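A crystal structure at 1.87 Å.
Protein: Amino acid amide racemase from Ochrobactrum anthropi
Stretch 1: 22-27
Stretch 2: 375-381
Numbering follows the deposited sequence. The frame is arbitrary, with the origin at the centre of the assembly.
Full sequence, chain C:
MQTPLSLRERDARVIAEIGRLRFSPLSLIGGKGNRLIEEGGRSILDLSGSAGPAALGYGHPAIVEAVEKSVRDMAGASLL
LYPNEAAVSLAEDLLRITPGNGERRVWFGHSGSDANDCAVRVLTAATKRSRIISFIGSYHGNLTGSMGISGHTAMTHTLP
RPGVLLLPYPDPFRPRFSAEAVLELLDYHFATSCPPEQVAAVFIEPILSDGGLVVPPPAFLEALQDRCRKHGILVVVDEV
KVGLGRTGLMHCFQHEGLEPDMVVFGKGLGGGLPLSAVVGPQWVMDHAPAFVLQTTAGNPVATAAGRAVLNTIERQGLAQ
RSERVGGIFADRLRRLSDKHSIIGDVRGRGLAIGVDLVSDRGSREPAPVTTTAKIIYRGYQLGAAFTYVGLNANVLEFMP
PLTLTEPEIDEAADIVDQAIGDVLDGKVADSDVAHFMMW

Stretch 1, residues 22-27: RFSPLS
Stretch 2, residues 375-381: IIYRGYQ

Residues 22-27 form an irregular loop, bent at Phe-23 and Pro-25, that packs against one side of the helix containing residues 375-381 (phi -52 to -68, psi -32 to -51), which extends beyond both ends of the stretch. The loop runs in the same general direction as the helix. Together they bury 315 Å², and no hydrogen bond crosses between them; the contact rests on van der Waals packing and a CH-pi interaction. The register is set by Phe-23 beside Ile-376 (CA-CA 6.9 Å) and Ser-24 beside Tyr-377 (CA-CA 5.5 Å).

Tyr-380 covers the most surface. Its CA-CB bond points toward the loop, and chi1 of 152° (t) with chi2 of 81° lays the ring alongside residues 24-26. Pro-25 (phi/psi -72/-4, C-gamma exo) sits over one face: its CD lies 3.9 Å from the centroid of the Tyr-380 ring, 22° off the normal, and 3.6 Å from Tyr-380 CE2. The proline ring thus offers a rigid apolar surface to the aromatic one. Its CG also meets the edge of the Tyr-377 ring, 3.8 Å from Tyr-377 CE1; the Tyr-377 CA-CB bond (chi1 177°, t; chi2 86°) runs sideways, but the side-chain end comes nearer the loop. Leu-26 (-53/123; chi1 t, chi2 p) brings CB within 3.8 Å of Tyr-380 CE1.

One turn earlier, the Ile-376 CA-CB bond (chi1 m, chi2 m) points toward the loop. Ile-376 CG2 packs 3.9 Å from Phe-23 CB and 3.7 Å from Phe-23 O; Phe-23 (-108/-11; chi1 -66°, m; chi2 84°; CA-CB sideways) does not use its ring here.

Ser-24 (-162/169, chi1 p) is buried, CA-CB toward the helix, with OG 3.7 Å from Tyr-380 CD1. Ser-24 OG accepts a hydrogen bond from Leu-26 N (3.2 Å, 165°), bracing the loop, while Ser-27 OG donates to Pro-25 O (2.8 Å). The helical Tyr-380 N to Ile-376 O bond (2.9 Å) joins these two contact residues.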

# COMPACT_ATOMS: atom_id res chain seq x y z
N ARG C 22 3.12 18.80 5.05
CA ARG C 22 2.96 19.33 6.38
C ARG C 22 2.33 20.72 6.37
O ARG C 22 2.79 21.60 5.64
CB ARG C 22 4.34 19.32 7.07
CG ARG C 22 5.01 17.93 7.05
CD ARG C 22 4.38 17.02 8.09
NE ARG C 22 4.90 15.63 8.07
CZ ARG C 22 6.08 15.24 8.55
NH1 ARG C 22 6.95 16.12 9.06
NH2 ARG C 22 6.41 13.94 8.52
N PHE C 23 1.30 20.93 7.19
CA PHE C 23 0.60 22.21 7.22
C PHE C 23 0.89 23.01 8.48
O PHE C 23 0.50 24.17 8.54
CB PHE C 23 -0.90 21.99 7.10
CG PHE C 23 -1.32 21.43 5.78
CD1 PHE C 23 -1.27 20.07 5.55
CD2 PHE C 23 -1.76 22.26 4.77
CE1 PHE C 23 -1.68 19.54 4.34
CE2 PHE C 23 -2.16 21.73 3.56
CZ PHE C 23 -2.12 20.37 3.33
N SER C 24 1.52 22.39 9.48
CA SER C 24 1.78 23.04 10.77
C SER C 24 2.86 22.28 11.47
O SER C 24 3.22 21.18 11.03
CB SER C 24 0.51 23.09 11.66
OG SER C 24 0.32 21.90 12.43
N PRO C 25 3.40 22.84 12.58
CA PRO C 25 4.42 22.08 13.35
C PRO C 25 3.91 20.86 14.16
O PRO C 25 4.73 20.18 14.80
CB PRO C 25 4.97 23.13 14.36
CG PRO C 25 4.44 24.47 13.89
CD PRO C 25 3.16 24.18 13.14
N LEU C 26 2.61 20.61 14.18
CA LEU C 26 2.03 19.59 15.05
C LEU C 26 2.74 18.24 14.85
O LEU C 26 2.82 17.71 13.75
CB LEU C 26 0.54 19.44 14.77
CG LEU C 26 -0.24 18.41 15.62
CD1 LEU C 26 -0.10 18.73 17.11
CD2 LEU C 26 -1.68 18.36 15.15
N SER C 27 3.26 17.72 15.96
CA SER C 27 4.07 16.51 16.02
C SER C 27 3.48 15.73 17.19
O SER C 27 3.33 16.27 18.29
CB SER C 27 5.55 16.89 16.23
OG SER C 27 5.95 17.73 15.15
N ILE C 375 -3.68 30.91 8.36
CA ILE C 375 -4.90 30.53 9.06
C ILE C 375 -4.76 29.12 9.71
O ILE C 375 -5.17 28.91 10.86
CB ILE C 375 -6.12 30.60 8.12
CG1 ILE C 375 -6.38 32.07 7.74
CG2 ILE C 375 -7.34 29.98 8.78
CD1 ILE C 375 -7.31 32.24 6.56
N ILE C 376 -4.19 28.16 8.98
CA ILE C 376 -3.93 26.82 9.54
C ILE C 376 -2.96 26.88 10.74
O ILE C 376 -3.16 26.21 11.77
CB ILE C 376 -3.27 25.87 8.51
CG1 ILE C 376 -4.07 25.77 7.22
CG2 ILE C 376 -3.10 24.49 9.10
CD1 ILE C 376 -5.46 25.23 7.37
N TYR C 377 -1.88 27.64 10.58
CA TYR C 377 -0.88 27.77 11.64
C TYR C 377 -1.47 28.40 12.90
O TYR C 377 -1.24 27.95 14.03
CB TYR C 377 0.28 28.61 11.17
CG TYR C 377 1.29 28.83 12.25
CD1 TYR C 377 2.28 27.90 12.47
CD2 TYR C 377 1.26 29.97 13.04
CE1 TYR C 377 3.23 28.08 13.45
CE2 TYR C 377 2.20 30.16 14.03
CZ TYR C 377 3.17 29.21 14.23
OH TYR C 377 4.10 29.40 15.22
N ARG C 378 -2.24 29.45 12.72
CA ARG C 378 -2.88 30.05 13.87
C ARG C 378 -3.94 29.13 14.47
O ARG C 378 -4.12 29.10 15.69
CB ARG C 378 -3.47 31.41 13.50
CG ARG C 378 -4.06 32.20 14.66
CD ARG C 378 -2.98 32.50 15.70
NE ARG C 378 -3.51 33.30 16.80
CZ ARG C 378 -2.90 33.45 17.97
NH1 ARG C 378 -1.74 32.84 18.21
NH2 ARG C 378 -3.46 34.17 18.91
N GLY C 379 -4.67 28.39 13.62
CA GLY C 379 -5.57 27.33 14.11
C GLY C 379 -4.88 26.35 15.05
O GLY C 379 -5.36 26.02 16.15
N TYR C 380 -3.77 25.85 14.59
CA TYR C 380 -2.93 24.97 15.35
C TYR C 380 -2.54 25.59 16.72
O TYR C 380 -2.66 24.93 17.74
CB TYR C 380 -1.70 24.62 14.51
CG TYR C 380 -0.49 24.29 15.31
CD1 TYR C 380 -0.34 23.02 15.87
CD2 TYR C 380 0.51 25.26 15.55
CE1 TYR C 380 0.77 22.71 16.63
CE2 TYR C 380 1.62 24.97 16.32
CZ TYR C 380 1.74 23.69 16.84
OH TYR C 380 2.83 23.35 17.59
N GLN C 381 -2.13 26.85 16.74
CA GLN C 381 -1.76 27.48 18.04
C GLN C 381 -2.98 27.64 18.94
O GLN C 381 -2.87 27.57 20.13
CB GLN C 381 -1.15 28.85 17.82
CG GLN C 381 0.11 28.86 17.04
CD GLN C 381 0.67 30.27 16.99
OE1 GLN C 381 0.02 31.19 16.52
NE2 GLN C 381 1.88 30.44 17.49